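Local atomic coordinates of similar to hydroxylamine oxidoreductase (Kuenenia stuttgartiensis, PDB entry 6H5L), a protein that probably acts as an oxidoreductase, carrying several c-type hemes within a large reductase complex of an anammox bacterium. Residues E61-L66 against N139-P144; L79-H84 against D94-G99. One frame throughout, in Å; residues are numbered along the deposited sequence.

Contact 1 of 2, residues E61-L66 against N139-P144; sequences EPMENL and NQIRMP. With HEC (heme c), chain C.
Asn65 ND2 donates a nearly straight hydrogen bond to propionate oxygen O1D of heme c, 3.2 Å long with an N-H...O angle of 163°, and so anchors the loop 61-66 at the rim of the macrocycle. Two residues earlier, Met63 lies over the porphyrin, its sulfur SD 3.4 Å from the methine carbon CHA. Its chain runs extended from the backbone and then bends at chi3 (45°), a turn that lays the methyl CE alongside the second carbon of the same propionate, 3.5 Å from heme CBD. The sulfur also meets the short strand 140-141: SD is 4.3 Å from Ile141 CG2, the apolar link between the two segments. Ile141 comes down on the same face of the heme as Met63, with CG1 3.7 Å from CHB and CD1 reaching across toward pyrrole B, so the heme itself does much of the joining. Met143, bent twice, approaches nearer the edge and puts CE 3.6 Å from the methyl CMA, while Leu66 CD2 sits 3.5 Å from CBC. Above this layer Pro62 CG and Gln140 NE2 only approach loosely, toward the exposed side. The propionates also bond to Tyr53, Tyr60 and, from the second subunit, Ser355 and Arg357, the last of which packs on Met63 too. Strand 140-141 pairs antiparallel with 134-135, and the left-handed backbone of Asn139 fits a G1 beta bulge at its start. Loop and hairpin together wall the His68 side of a heme pocket in a multiheme c-type cytochrome.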
# COMPACT_ATOMS: atom_id res chain seq x y z
N GLU A 61 34.06 -11.66 41.36
CA GLU A 61 35.46 -11.30 41.39
C GLU A 61 35.82 -10.56 40.12
O GLU A 61 35.22 -10.80 39.06
CB GLU A 61 36.36 -12.53 41.54
CG GLU A 61 36.19 -13.27 42.86
CD GLU A 61 37.06 -14.51 42.94
OE1 GLU A 61 37.79 -14.79 41.97
OE2 GLU A 61 37.00 -15.22 43.97
N PRO A 62 36.80 -9.65 40.17
CA PRO A 62 37.13 -8.85 38.99
C PRO A 62 37.75 -9.69 37.88
O PRO A 62 38.27 -10.78 38.11
CB PRO A 62 38.14 -7.82 39.53
CG PRO A 62 37.95 -7.82 41.01
CD PRO A 62 37.55 -9.22 41.36
N MET A 63 37.67 -9.16 36.67
CA MET A 63 38.31 -9.78 35.52
C MET A 63 39.82 -9.87 35.73
O MET A 63 40.41 -9.14 36.53
CB MET A 63 38.01 -8.99 34.25
CG MET A 63 36.63 -9.22 33.67
SD MET A 63 36.26 -7.99 32.41
CE MET A 63 37.79 -7.99 31.49
N GLU A 64 40.45 -10.79 35.00
CA GLU A 64 41.87 -11.05 35.16
C GLU A 64 42.68 -11.01 33.87
O GLU A 64 43.91 -11.11 33.94
CB GLU A 64 42.09 -12.41 35.83
CG GLU A 64 41.35 -12.58 37.15
CD GLU A 64 41.37 -14.01 37.65
OE1 GLU A 64 41.38 -14.21 38.89
OE2 GLU A 64 41.38 -14.94 36.82
N ASN A 65 42.05 -10.87 32.71
CA ASN A 65 42.74 -10.96 31.43
C ASN A 65 43.04 -9.59 30.83
O ASN A 65 44.21 -9.25 30.59
CB ASN A 65 41.92 -11.81 30.46
CG ASN A 65 42.00 -13.29 30.78
OD1 ASN A 65 43.09 -13.83 30.99
ND2 ASN A 65 40.85 -13.96 30.82
N LEU A 66 42.01 -8.79 30.57
CA LEU A 66 42.16 -7.48 29.94
C LEU A 66 41.72 -6.40 30.91
O LEU A 66 40.54 -6.34 31.28
CB LEU A 66 41.36 -7.40 28.64
CG LEU A 66 41.32 -6.03 27.96
CD1 LEU A 66 42.72 -5.49 27.71
CD2 LEU A 66 40.54 -6.12 26.66
N ASN A 139 36.98 1.99 39.87
CA ASN A 139 37.44 1.88 38.48
C ASN A 139 37.58 0.41 38.06
O ASN A 139 38.63 -0.03 37.59
CB ASN A 139 38.74 2.65 38.27
CG ASN A 139 38.53 4.15 38.23
OD1 ASN A 139 37.55 4.64 37.66
ND2 ASN A 139 39.44 4.89 38.85
N GLN A 140 36.50 -0.34 38.24
CA GLN A 140 36.46 -1.75 37.86
C GLN A 140 35.10 -2.05 37.24
O GLN A 140 34.14 -1.31 37.41
CB GLN A 140 36.71 -2.67 39.06
CG GLN A 140 38.12 -2.59 39.63
CD GLN A 140 38.26 -3.31 40.96
OE1 GLN A 140 37.27 -3.51 41.67
NE2 GLN A 140 39.48 -3.72 41.30
N ILE A 141 35.04 -3.17 36.51
CA ILE A 141 33.79 -3.62 35.92
C ILE A 141 32.98 -4.35 36.98
O ILE A 141 33.52 -5.02 37.87
CB ILE A 141 34.06 -4.51 34.68
CG1 ILE A 141 33.59 -3.81 33.40
CG2 ILE A 141 33.39 -5.87 34.80
CD1 ILE A 141 34.28 -2.49 33.13
N ARG A 142 31.65 -4.21 36.89
CA ARG A 142 30.73 -4.71 37.90
C ARG A 142 29.59 -5.46 37.23
O ARG A 142 29.12 -5.08 36.15
CB ARG A 142 30.16 -3.56 38.74
CG ARG A 142 29.24 -4.00 39.87
CD ARG A 142 28.07 -3.05 40.07
NE ARG A 142 28.49 -1.65 40.09
CZ ARG A 142 28.06 -0.72 39.24
NH1 ARG A 142 27.19 -1.04 38.30
NH2 ARG A 142 28.50 0.53 39.34
N MET A 143 29.15 -6.55 37.87
CA MET A 143 27.91 -7.22 37.51
C MET A 143 26.77 -6.51 38.23
O MET A 143 26.67 -6.56 39.46
CB MET A 143 27.94 -8.71 37.86
CG MET A 143 28.75 -9.56 36.89
SD MET A 143 28.13 -9.51 35.20
CE MET A 143 29.55 -8.82 34.35
N PRO A 144 25.89 -5.83 37.49
CA PRO A 144 24.85 -5.02 38.14
C PRO A 144 23.80 -5.90 38.81
O PRO A 144 23.07 -6.65 38.15
CB PRO A 144 24.26 -4.21 36.98
CG PRO A 144 24.53 -5.04 35.79
CD PRO A 144 25.83 -5.75 36.02
FE HEC C . 34.78 -5.21 28.08
CHA HEC C . 34.68 -8.36 29.39
CHB HEC C . 32.14 -4.29 30.08
CHC HEC C . 35.24 -1.95 27.18
CHD HEC C . 36.72 -6.24 25.47
NA HEC C . 33.64 -6.14 29.50
C1A HEC C . 33.73 -7.47 29.85
C2A HEC C . 32.65 -7.77 30.78
C3A HEC C . 31.95 -6.64 30.96
C4A HEC C . 32.56 -5.60 30.16
CMA HEC C . 30.71 -6.48 31.87
CAA HEC C . 32.38 -9.15 31.42
CBA HEC C . 32.91 -9.22 32.85
CGA HEC C . 32.74 -10.64 33.35
O1A HEC C . 32.40 -11.53 32.52
O2A HEC C . 32.95 -10.88 34.56
NB HEC C . 33.81 -3.45 28.49
C1B HEC C . 32.84 -3.28 29.46
C2B HEC C . 32.69 -1.85 29.69
C3B HEC C . 33.54 -1.21 28.89
C4B HEC C . 34.27 -2.20 28.12
CMB HEC C . 31.69 -1.22 30.69
CAB HEC C . 33.76 0.32 28.77
CBB HEC C . 34.39 0.89 30.06
NC HEC C . 35.74 -4.27 26.54
C1C HEC C . 35.92 -2.91 26.45
C2C HEC C . 37.02 -2.65 25.55
C3C HEC C . 37.36 -3.83 24.98
C4C HEC C . 36.61 -4.88 25.65
CMC HEC C . 37.42 -1.23 25.07
CAC HEC C . 38.43 -4.07 23.88
CBC HEC C . 39.83 -3.59 24.32
ND HEC C . 35.56 -7.04 27.50
C1D HEC C . 36.39 -7.21 26.39
C2D HEC C . 36.85 -8.59 26.38
C3D HEC C . 36.21 -9.25 27.61
C4D HEC C . 35.43 -8.22 28.24
CMD HEC C . 37.79 -9.24 25.35
CAD HEC C . 36.38 -10.72 28.07
CBD HEC C . 37.27 -10.74 29.31
CGD HEC C . 37.45 -12.14 29.83
O1D HEC C . 38.12 -12.30 30.88
O2D HEC C . 36.93 -13.10 29.19

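Contact 2 of 2, residues L79-H84 against D94-G99; sequences LCVICH and DWRSSG. With HEC (heme c), chain C.
Val81 turns its two methyls to different partners on helix 89-97: CG2 lies 3.9 Å from Trp95 CZ3, and CG1 is 3.4 Å from Arg96 NH1. The valine and the indole cross at about a right angle, the methyl meeting the benzo end of the ring obliquely. Trp95 leaves its helix with CG anti to the backbone N (chi1 171°), which sends that benzo end across to helix 77-87; NE1 bonds to Val127 O and the ring stands edge-to-face with His128. Arg96 arrives at a slant, bent at chi3, its guanidinium beside the valine and tied by salt bridges to Glu85 and to Glu122 of a neighbouring cytochrome chain. Val81 is the first variable residue of a CxxCH heme-binding motif: Cys80 SG is joined to heme CAB and Cys83 SG to CAC, both thioethers 1.8 Å, and His84 NE2 binds the iron at 2.0 Å, its ND1 bonded to Thr88 OG1 and His68 the second axial ligand. An alanine in place of Val81 would probably open a gap between the motif helix and the Trp95 ring, leaving both indole and guanidinium less firmly packed. On the other helix, Trp95 O takes two donors from one face of its plane: Ser98 OG lies 2.7 Å from Trp95 O, and the backbone N of the same serine bonds to it as well.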
# COMPACT_ATOMS: atom_id res chain seq x y z
N LEU A 79 34.46 3.60 23.75
CA LEU A 79 35.32 2.45 23.52
C LEU A 79 34.67 1.15 23.97
O LEU A 79 35.00 0.08 23.43
CB LEU A 79 36.67 2.64 24.22
CG LEU A 79 37.58 3.69 23.58
CD1 LEU A 79 38.84 3.90 24.41
CD2 LEU A 79 37.93 3.29 22.15
N CYS A 80 33.77 1.21 24.95
CA CYS A 80 33.00 0.02 25.32
C CYS A 80 32.25 -0.53 24.12
O CYS A 80 32.25 -1.74 23.88
CB CYS A 80 32.02 0.35 26.45
SG CYS A 80 32.68 1.37 27.79
N VAL A 81 31.62 0.35 23.34
CA VAL A 81 30.84 -0.09 22.20
C VAL A 81 31.74 -0.47 21.04
O VAL A 81 31.52 -1.50 20.39
CB VAL A 81 29.82 0.99 21.79
CG1 VAL A 81 29.02 0.55 20.58
CG2 VAL A 81 28.89 1.30 22.95
N ILE A 82 32.77 0.33 20.76
CA ILE A 82 33.63 0.07 19.60
C ILE A 82 34.27 -1.31 19.70
O ILE A 82 34.40 -2.02 18.70
CB ILE A 82 34.70 1.18 19.47
CG1 ILE A 82 34.03 2.53 19.22
CG2 ILE A 82 35.69 0.85 18.36
CD1 ILE A 82 34.97 3.71 19.37
N CYS A 83 34.67 -1.71 20.91
CA CYS A 83 35.31 -3.01 21.08
C CYS A 83 34.29 -4.14 21.14
O CYS A 83 34.38 -5.11 20.38
CB CYS A 83 36.16 -3.01 22.36
SG CYS A 83 37.26 -4.43 22.56
N HIS A 84 33.31 -4.03 22.03
CA HIS A 84 32.33 -5.10 22.19
C HIS A 84 31.40 -5.22 21.00
O HIS A 84 30.71 -6.24 20.87
CB HIS A 84 31.52 -4.88 23.48
CG HIS A 84 32.27 -5.24 24.72
ND1 HIS A 84 32.30 -6.52 25.23
CD2 HIS A 84 33.02 -4.48 25.56
CE1 HIS A 84 33.04 -6.54 26.33
NE2 HIS A 84 33.49 -5.32 26.55
N ASP A 94 21.55 -6.66 21.07
CA ASP A 94 20.46 -6.57 22.04
C ASP A 94 20.36 -5.16 22.59
O ASP A 94 19.27 -4.57 22.64
CB ASP A 94 20.67 -7.57 23.17
CG ASP A 94 20.38 -9.00 22.75
OD1 ASP A 94 20.22 -9.24 21.54
OD2 ASP A 94 20.31 -9.87 23.64
N TRP A 95 21.49 -4.59 23.02
CA TRP A 95 21.47 -3.29 23.68
C TRP A 95 21.02 -2.18 22.74
O TRP A 95 20.25 -1.30 23.13
CB TRP A 95 22.84 -2.98 24.28
CG TRP A 95 22.98 -1.58 24.79
CD1 TRP A 95 22.46 -1.08 25.95
CD2 TRP A 95 23.69 -0.50 24.16
NE1 TRP A 95 22.80 0.25 26.08
CE2 TRP A 95 23.55 0.63 25.00
CE3 TRP A 95 24.42 -0.38 22.98
CZ2 TRP A 95 24.12 1.86 24.68
CZ3 TRP A 95 24.98 0.84 22.67
CH2 TRP A 95 24.83 1.94 23.51
N ARG A 96 21.50 -2.21 21.49
CA ARG A 96 21.08 -1.21 20.51
C ARG A 96 19.58 -1.28 20.23
O ARG A 96 18.99 -0.26 19.84
CB ARG A 96 21.86 -1.40 19.20
CG ARG A 96 23.34 -1.10 19.31
CD ARG A 96 23.94 -0.83 17.94
NE ARG A 96 24.52 0.51 17.85
CZ ARG A 96 25.82 0.77 18.01
NH1 ARG A 96 26.67 -0.22 18.27
NH2 ARG A 96 26.26 2.01 17.91
N SER A 97 18.97 -2.44 20.42
CA SER A 97 17.55 -2.63 20.16
C SER A 97 16.68 -2.41 21.39
O SER A 97 15.44 -2.46 21.27
CB SER A 97 17.31 -4.04 19.59
OG SER A 97 15.97 -4.22 19.17
N SER A 98 17.27 -2.17 22.55
CA SER A 98 16.52 -2.06 23.79
C SER A 98 16.04 -0.63 24.03
O SER A 98 16.48 0.32 23.38
CB SER A 98 17.37 -2.53 24.97
OG SER A 98 18.47 -1.66 25.17
N GLY A 99 15.12 -0.49 24.98
CA GLY A 99 14.68 0.83 25.40
C GLY A 99 15.74 1.63 26.12
O GLY A 99 15.58 2.84 26.27
FE HEC C . 34.78 -5.21 28.08
CHA HEC C . 34.68 -8.36 29.39
CHB HEC C . 32.14 -4.29 30.08
CHC HEC C . 35.24 -1.95 27.18
CHD HEC C . 36.72 -6.24 25.47
NA HEC C . 33.64 -6.14 29.50
C1A HEC C . 33.73 -7.47 29.85
C2A HEC C . 32.65 -7.77 30.78
C3A HEC C . 31.95 -6.64 30.96
C4A HEC C . 32.56 -5.60 30.16
CMA HEC C . 30.71 -6.48 31.87
CAA HEC C . 32.38 -9.15 31.42
CBA HEC C . 32.91 -9.22 32.85
CGA HEC C . 32.74 -10.64 33.35
O1A HEC C . 32.40 -11.53 32.52
O2A HEC C . 32.95 -10.88 34.56
NB HEC C . 33.81 -3.45 28.49
C1B HEC C . 32.84 -3.28 29.46
C2B HEC C . 32.69 -1.85 29.69
C3B HEC C . 33.54 -1.21 28.89
C4B HEC C . 34.27 -2.20 28.12
CMB HEC C . 31.69 -1.22 30.69
CAB HEC C . 33.76 0.32 28.77
CBB HEC C . 34.39 0.89 30.06
NC HEC C . 35.74 -4.27 26.54
C1C HEC C . 35.92 -2.91 26.45
C2C HEC C . 37.02 -2.65 25.55
C3C HEC C . 37.36 -3.83 24.98
C4C HEC C . 36.61 -4.88 25.65
CMC HEC C . 37.42 -1.23 25.07
CAC HEC C . 38.43 -4.07 23.88
CBC HEC C . 39.83 -3.59 24.32
ND HEC C . 35.56 -7.04 27.50
C1D HEC C . 36.39 -7.21 26.39
C2D HEC C . 36.85 -8.59 26.38
C3D HEC C . 36.21 -9.25 27.61
C4D HEC C . 35.43 -8.22 28.24
CMD HEC C . 37.79 -9.24 25.35
CAD HEC C . 36.38 -10.72 28.07
CBD HEC C . 37.27 -10.74 29.31
CGD HEC C . 37.45 -12.14 29.83
O1D HEC C . 38.12 -12.30 30.88
O2D HEC C . 36.93 -13.10 29.19

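Both contacts touch the same heme c from its two faces: contact 1 lies on the His68 side, contact 2 supplies His84 and the two thioether cysteines opposite. Their centres are 18 Å apart and their nearest atoms about 6 Å, so the heme, not direct touch, relates them; along the chain, both helices of contact 2 fall between the two segments of contact 1. Contact 1 joins a loop to a short strand and is partly buried; contact 2 packs two helices and is buried. Both border other chains: Glu61 and Asp94 each bond to an arginine of the second subunit, and Asn65, Leu66 and Arg96 meet neighbouring cytochrome chains. Loop 61-66 holds a propionate by a hydrogen bond, whereas helix 77-87 holds the same heme by covalent and metal bonds.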